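Local coordinates for protein beta-porphyranase B (Bacteroides plebeius, PDB 4AWD) that hydrolyses the sulfated red-algal polysaccharide porphyran at linkages between beta-D-galactopyranose and alpha-L-galactopyranose-6-sulfate, at residues E137-A142 against F240-C245; M201-N206 against F255-K260. All blocks are in the same frame, centred on the assembly; numbering follows the deposited sequence.

Contact 1 of 2, residues E137-A142 against F240-C245; sequences ETRMKA and FHTYGC
Thr138 and Met140 each form a hydrogen-bonded antiparallel pair, with Tyr243 and His241 in turn, and the strand axes run at 160° with a closest approach of 4.6 Å. Four backbone bonds join them, among them Tyr243 N to Thr138 O at 2.8 Å. In the non-hydrogen-bonded pairs the CA hydrogens point at carbonyls, as from Arg139 CA to His241 O.

The ring of Phe240, the residue just before strand 241-249, is clasped from both faces. Lys141 CB sits over its centre, 3.8 Å from the centroid, and the Arg139 guanidinium lies on the opposite face, the two planes 24° apart. A bend at chi3 (94°) turns the guanidinium over Phe240, while Arg139 NE keeps a salt bridge to Asp312, a calcium ligand. On the other face of the sheet, Met140 CE meets Tyr243 CE2 at 4.0 Å, and a water links Met140 O to Tyr243 OH. On the Arg139 face, Glu137 OE2 comes to 3.2 Å from Thr242 CG2 and touches Gly244 CA, while Tyr135 OH and His35 NE2 hydrogen-bond the carboxylate.

Strand 134-141 is held between 241-249 and 308-321, while Met140 and Tyr243 both pack on Ile180 of strand 168-182.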
loop_
_atom_site.group_PDB
_atom_site.type_symbol
_atom_site.label_atom_id
_atom_site.label_comp_id
_atom_site.label_asym_id
_atom_site.label_seq_id
_atom_site.Cartn_x
_atom_site.Cartn_y
_atom_site.Cartn_z
ATOM N N GLU A 137 -3.357 4.339 8.641
ATOM C CA GLU A 137 -3.900 5.453 7.879
ATOM C C GLU A 137 -2.793 6.346 7.364
ATOM O O GLU A 137 -1.766 6.513 8.029
ATOM C CB GLU A 137 -4.845 6.275 8.768
ATOM C CG GLU A 137 -5.669 7.317 8.010
ATOM C CD GLU A 137 -6.973 7.655 8.699
ATOM O OE1 GLU A 137 -6.964 8.470 9.651
ATOM O OE2 GLU A 137 -8.007 7.094 8.281
ATOM N N THR A 138 -3.019 6.945 6.197
ATOM C CA THR A 138 -2.117 7.949 5.673
ATOM C C THR A 138 -2.905 9.121 5.099
ATOM O O THR A 138 -4.051 8.955 4.658
ATOM C CB THR A 138 -1.151 7.359 4.599
ATOM O OG1 THR A 138 -0.164 8.339 4.265
ATOM C CG2 THR A 138 -1.882 6.949 3.332
ATOM N N ARG A 139 -2.285 10.305 5.149
ATOM C CA ARG A 139 -2.737 11.488 4.411
ATOM C C ARG A 139 -1.832 11.613 3.180
ATOM O O ARG A 139 -0.641 11.919 3.293
ATOM C CB ARG A 139 -2.682 12.760 5.271
ATOM C CG ARG A 139 -3.582 13.885 4.748
ATOM C CD ARG A 139 -3.872 14.996 5.782
ATOM N NE ARG A 139 -2.922 16.085 5.614
ATOM C CZ ARG A 139 -3.154 17.224 4.969
ATOM N NH1 ARG A 139 -4.343 17.493 4.449
ATOM N NH2 ARG A 139 -2.181 18.112 4.866
ATOM N N MET A 140 -2.415 11.364 2.008
ATOM C CA MET A 140 -1.668 11.245 0.767
ATOM C C MET A 140 -2.227 12.182 -0.298
ATOM O O MET A 140 -3.445 12.379 -0.411
ATOM C CB MET A 140 -1.724 9.791 0.237
ATOM C CG MET A 140 -0.890 9.542 -1.020
ATOM S SD MET A 140 -1.113 7.858 -1.603
ATOM C CE MET A 140 -2.776 7.989 -2.305
ATOM N N LYS A 141 -1.335 12.755 -1.087
ATOM C CA LYS A 141 -1.760 13.410 -2.318
ATOM C C LYS A 141 -1.060 12.674 -3.443
ATOM O O LYS A 141 0.159 12.491 -3.386
ATOM C CB LYS A 141 -1.409 14.912 -2.302
ATOM C CG LYS A 141 -1.788 15.641 -3.617
ATOM C CD LYS A 141 -1.869 17.169 -3.484
ATOM C CE LYS A 141 -0.507 17.831 -3.585
ATOM N NZ LYS A 141 -0.615 19.118 -4.334
ATOM N N ALA A 142 -1.824 12.212 -4.430
ATOM C CA ALA A 142 -1.236 11.421 -5.543
ATOM C C ALA A 142 -0.434 12.291 -6.489
ATOM O O ALA A 142 -0.725 13.472 -6.636
ATOM C CB ALA A 142 -2.312 10.648 -6.326
ATOM N N PHE A 240 -4.792 16.431 -0.562
ATOM C CA PHE A 240 -4.467 15.446 0.440
ATOM C C PHE A 240 -5.761 14.876 0.941
ATOM O O PHE A 240 -6.722 15.604 1.182
ATOM C CB PHE A 240 -3.724 16.087 1.607
ATOM C CG PHE A 240 -2.267 16.284 1.357
ATOM C CD1 PHE A 240 -1.359 15.251 1.614
ATOM C CD2 PHE A 240 -1.792 17.508 0.879
ATOM C CE1 PHE A 240 -0.010 15.424 1.391
ATOM C CE2 PHE A 240 -0.453 17.697 0.638
ATOM C CZ PHE A 240 0.453 16.654 0.889
ATOM N N HIS A 241 -5.788 13.563 1.077
ATOM C CA HIS A 241 -6.917 12.905 1.686
ATOM C C HIS A 241 -6.417 11.798 2.583
ATOM O O HIS A 241 -5.268 11.363 2.507
ATOM C CB HIS A 241 -7.891 12.357 0.629
ATOM C CG HIS A 241 -8.537 13.419 -0.204
ATOM N ND1 HIS A 241 -9.633 14.137 0.222
ATOM C CD2 HIS A 241 -8.245 13.880 -1.445
ATOM C CE1 HIS A 241 -9.982 15.001 -0.717
ATOM N NE2 HIS A 241 -9.154 14.867 -1.738
ATOM N N THR A 242 -7.321 11.324 3.406
ATOM C CA THR A 242 -7.017 10.366 4.431
ATOM C C THR A 242 -7.504 8.995 3.939
ATOM O O THR A 242 -8.641 8.862 3.481
ATOM C CB THR A 242 -7.675 10.889 5.759
ATOM O OG1 THR A 242 -6.685 11.592 6.525
ATOM C CG2 THR A 242 -8.271 9.820 6.579
ATOM N N TYR A 243 -6.620 8.002 3.978
ATOM C CA TYR A 243 -6.958 6.640 3.546
ATOM C C TYR A 243 -6.560 5.667 4.648
ATOM O O TYR A 243 -5.382 5.520 4.976
ATOM C CB TYR A 243 -6.259 6.275 2.230
ATOM C CG TYR A 243 -6.534 7.225 1.089
ATOM C CD1 TYR A 243 -7.646 7.046 0.265
ATOM C CD2 TYR A 243 -5.678 8.302 0.828
ATOM C CE1 TYR A 243 -7.909 7.904 -0.787
ATOM C CE2 TYR A 243 -5.939 9.189 -0.219
ATOM C CZ TYR A 243 -7.062 8.976 -1.028
ATOM O OH TYR A 243 -7.335 9.833 -2.067
ATOM N N GLY A 244 -7.557 5.011 5.222
ATOM C CA GLY A 244 -7.353 4.260 6.438
ATOM C C GLY A 244 -8.033 2.917 6.488
ATOM O O GLY A 244 -9.060 2.667 5.846
ATOM N N CYS A 245 -7.429 2.043 7.263
ATOM C CA CYS A 245 -7.956 0.728 7.455
ATOM C C CYS A 245 -8.041 0.431 8.944
ATOM O O CYS A 245 -7.086 0.692 9.689
ATOM C CB CYS A 245 -7.011 -0.279 6.833
ATOM S SG CYS A 245 -7.623 -1.904 7.024
HETATM O O HOH W 1 -5.467 11.646 -2.268
#

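Contact 2 of 2, residues M201-N206 against F255-K260; sequences MQMNSN and FYYDGK
Met203 and Ser205 pack against Tyr257 and Phe255 across the beta-sandwich core of this GH16 enzyme, whose family has the jelly-roll fold. One side carries the start of strand 204-213 and the loop leading into it; the other is the end of strand 252-257, which turns through a type I' beta turn, Tyr257 to Lys260, into strand 260-265. With nearest CA atoms 7.3 Å apart, Met203 to Tyr257, the backbones are too far apart to pair as strands, and side chains make the contact.

Two contacts are to aromatic rings. Ser205 CB stands over the centre of the Phe255 ring, 3.5 Å from the centroid and 9° off the normal, a CH-pi contact. Ser205 OG also lies over that face, near CD1, and is hydrogen-bonded to Ile179 O on strand 168-182, which helps fix the serine's rotation. Met203 makes a Met-aromatic contact with Tyr257, its sulfur approaching the ring obliquely, 5.3 Å from the centroid.

Apolar packing fills in between. The Met203 chain bends at chi2 (67°), carrying SD to 4.0 Å from Tyr257 CB and CE to 4.1 Å from Phe255 CB, so that the thioether bridges the CB atoms of both aromatics, its methyl also touching Tyr256 O at 3.5 Å. Tyr243 and Met262 also touch this methionine.

Polar bonds run mostly to the surroundings. Tyr257 OH is hydrogen-bonded to Asp234 OD2, and Met203, at the centre of an inverse gamma turn, gives its carbonyl to Tyr263 OH. At the hairpin, Tyr257 O accepts from Lys260 N and Lys260 NZ on opposite faces of its carbonyl plane, NZ lying 45° out of it.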
loop_
_atom_site.group_PDB
_atom_site.type_symbol
_atom_site.label_atom_id
_atom_site.label_comp_id
_atom_site.label_asym_id
_atom_site.label_seq_id
_atom_site.Cartn_x
_atom_site.Cartn_y
_atom_site.Cartn_z
ATOM N N MET A 201 -10.782 8.564 -8.594
ATOM C CA MET A 201 -11.882 9.066 -7.747
ATOM C C MET A 201 -12.646 7.959 -7.032
ATOM O O MET A 201 -13.834 8.120 -6.724
ATOM C CB MET A 201 -12.889 9.899 -8.556
ATOM C CG MET A 201 -12.301 11.147 -9.160
ATOM S SD MET A 201 -13.465 12.097 -10.144
ATOM C CE MET A 201 -12.338 12.586 -11.439
ATOM N N GLN A 202 -11.983 6.838 -6.780
ATOM C CA GLN A 202 -12.640 5.712 -6.141
ATOM C C GLN A 202 -11.745 5.192 -5.024
ATOM O O GLN A 202 -10.520 5.232 -5.132
ATOM C CB GLN A 202 -12.996 4.589 -7.156
ATOM C CG GLN A 202 -13.874 5.008 -8.390
ATOM C CD GLN A 202 -15.357 5.303 -8.061
ATOM O OE1 GLN A 202 -15.814 5.016 -6.954
ATOM N NE2 GLN A 202 -16.110 5.874 -9.031
ATOM N N MET A 203 -12.364 4.724 -3.941
ATOM C CA MET A 203 -11.632 4.126 -2.821
ATOM C C MET A 203 -11.288 2.710 -3.237
ATOM O O MET A 203 -12.002 1.754 -2.911
ATOM C CB MET A 203 -12.504 4.133 -1.555
ATOM C CG MET A 203 -11.828 3.711 -0.248
ATOM S SD MET A 203 -10.563 4.879 0.290
ATOM C CE MET A 203 -9.826 3.993 1.661
ATOM N N ASN A 204 -10.213 2.586 -4.013
ATOM C CA ASN A 204 -9.696 1.279 -4.406
ATOM C C ASN A 204 -8.871 0.633 -3.288
ATOM O O ASN A 204 -7.691 0.930 -3.112
ATOM C CB ASN A 204 -8.881 1.386 -5.694
ATOM C CG ASN A 204 -9.520 2.296 -6.704
ATOM O OD1 ASN A 204 -10.612 2.016 -7.209
ATOM N ND2 ASN A 204 -8.846 3.404 -7.009
ATOM N N SER A 205 -9.511 -0.238 -2.523
ATOM C CA SER A 205 -8.839 -0.958 -1.446
ATOM C C SER A 205 -8.989 -2.404 -1.817
ATOM O O SER A 205 -9.740 -2.708 -2.748
ATOM C CB SER A 205 -9.516 -0.690 -0.109
ATOM O OG SER A 205 -9.523 0.696 0.161
ATOM N N ASN A 206 -8.286 -3.297 -1.123
ATOM C CA ASN A 206 -8.336 -4.690 -1.498
ATOM C C ASN A 206 -7.638 -5.594 -0.497
ATOM O O ASN A 206 -6.858 -5.128 0.337
ATOM C CB ASN A 206 -7.697 -4.858 -2.886
ATOM C CG ASN A 206 -8.373 -5.927 -3.735
ATOM O OD1 ASN A 206 -9.212 -6.700 -3.256
ATOM N ND2 ASN A 206 -7.986 -5.987 -5.011
ATOM N N PHE A 255 -12.587 -0.010 5.718
ATOM C CA PHE A 255 -11.866 1.103 5.093
ATOM C C PHE A 255 -12.492 2.481 5.281
ATOM O O PHE A 255 -13.718 2.636 5.265
ATOM C CB PHE A 255 -11.604 0.801 3.616
ATOM C CG PHE A 255 -10.834 -0.462 3.407
ATOM C CD1 PHE A 255 -9.453 -0.458 3.489
ATOM C CD2 PHE A 255 -11.501 -1.670 3.180
ATOM C CE1 PHE A 255 -8.723 -1.639 3.328
ATOM C CE2 PHE A 255 -10.784 -2.854 3.010
ATOM C CZ PHE A 255 -9.385 -2.839 3.080
ATOM N N TYR A 256 -11.631 3.478 5.469
ATOM C CA TYR A 256 -12.062 4.841 5.771
ATOM C C TYR A 256 -11.435 5.850 4.821
ATOM O O TYR A 256 -10.235 5.823 4.559
ATOM C CB TYR A 256 -11.748 5.199 7.224
ATOM C CG TYR A 256 -12.521 4.355 8.215
ATOM C CD1 TYR A 256 -12.156 3.024 8.471
ATOM C CD2 TYR A 256 -13.631 4.880 8.890
ATOM C CE1 TYR A 256 -12.869 2.242 9.360
ATOM C CE2 TYR A 256 -14.358 4.096 9.792
ATOM C CZ TYR A 256 -13.966 2.783 10.021
ATOM O OH TYR A 256 -14.677 2.006 10.906
ATOM N N TYR A 257 -12.279 6.717 4.290
ATOM C CA TYR A 257 -11.834 7.811 3.468
ATOM C C TYR A 257 -12.199 9.076 4.203
ATOM O O TYR A 257 -13.342 9.234 4.581
ATOM C CB TYR A 257 -12.543 7.774 2.111
ATOM C CG TYR A 257 -12.209 8.938 1.215
ATOM C CD1 TYR A 257 -10.892 9.157 0.795
ATOM C CD2 TYR A 257 -13.197 9.821 0.786
ATOM C CE1 TYR A 257 -10.573 10.204 -0.024
ATOM C CE2 TYR A 257 -12.883 10.893 -0.043
ATOM C CZ TYR A 257 -11.571 11.074 -0.452
ATOM O OH TYR A 257 -11.234 12.120 -1.287
ATOM N N ASP A 258 -11.232 9.965 4.408
ATOM C CA ASP A 258 -11.438 11.201 5.172
ATOM C C ASP A 258 -12.218 10.996 6.505
ATOM O O ASP A 258 -13.049 11.812 6.902
ATOM C CB ASP A 258 -12.051 12.292 4.277
ATOM C CG ASP A 258 -11.042 12.896 3.289
ATOM O OD1 ASP A 258 -9.808 12.710 3.466
ATOM O OD2 ASP A 258 -11.482 13.579 2.334
ATOM N N GLY A 259 -11.921 9.887 7.183
ATOM C CA GLY A 259 -12.513 9.560 8.479
ATOM C C GLY A 259 -13.907 8.944 8.433
ATOM O O GLY A 259 -14.505 8.698 9.477
ATOM N N LYS A 260 -14.430 8.679 7.242
ATOM C CA LYS A 260 -15.769 8.128 7.126
ATOM C C LYS A 260 -15.710 6.692 6.646
ATOM O O LYS A 260 -15.024 6.388 5.675
ATOM C CB LYS A 260 -16.625 8.967 6.149
ATOM C CG LYS A 260 -16.928 10.414 6.607
ATOM C CD LYS A 260 -17.472 11.271 5.444
ATOM C CE LYS A 260 -16.342 11.958 4.624
ATOM N NZ LYS A 260 -15.794 11.143 3.482
#

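In the fold
Contacts 1 and 2, centres about 9 Å apart, share the hairpin of strands 241-249 and 252-257. Gly244 O and Tyr256 N, 2.7 Å apart, probably bond strand to strand, and Asp258 OD1 in the turn beyond takes Thr242 N at 2.8 Å; the Tyr257 ring meets those of His241 and Tyr243. Contact 1 extends this hairpin to strand 134-141; contact 2 packs it against the start of strand 204-213. Both approach Glu181, the probable proton donor: its side chain lies about 8 Å from that of Met140 and about 5 Å from that of Asn206. The side chain of Glu176, the probable nucleophile, is about 8 Å from that of Asn206, whereas that of Arg139 lies about 7 Å from the calcium ion.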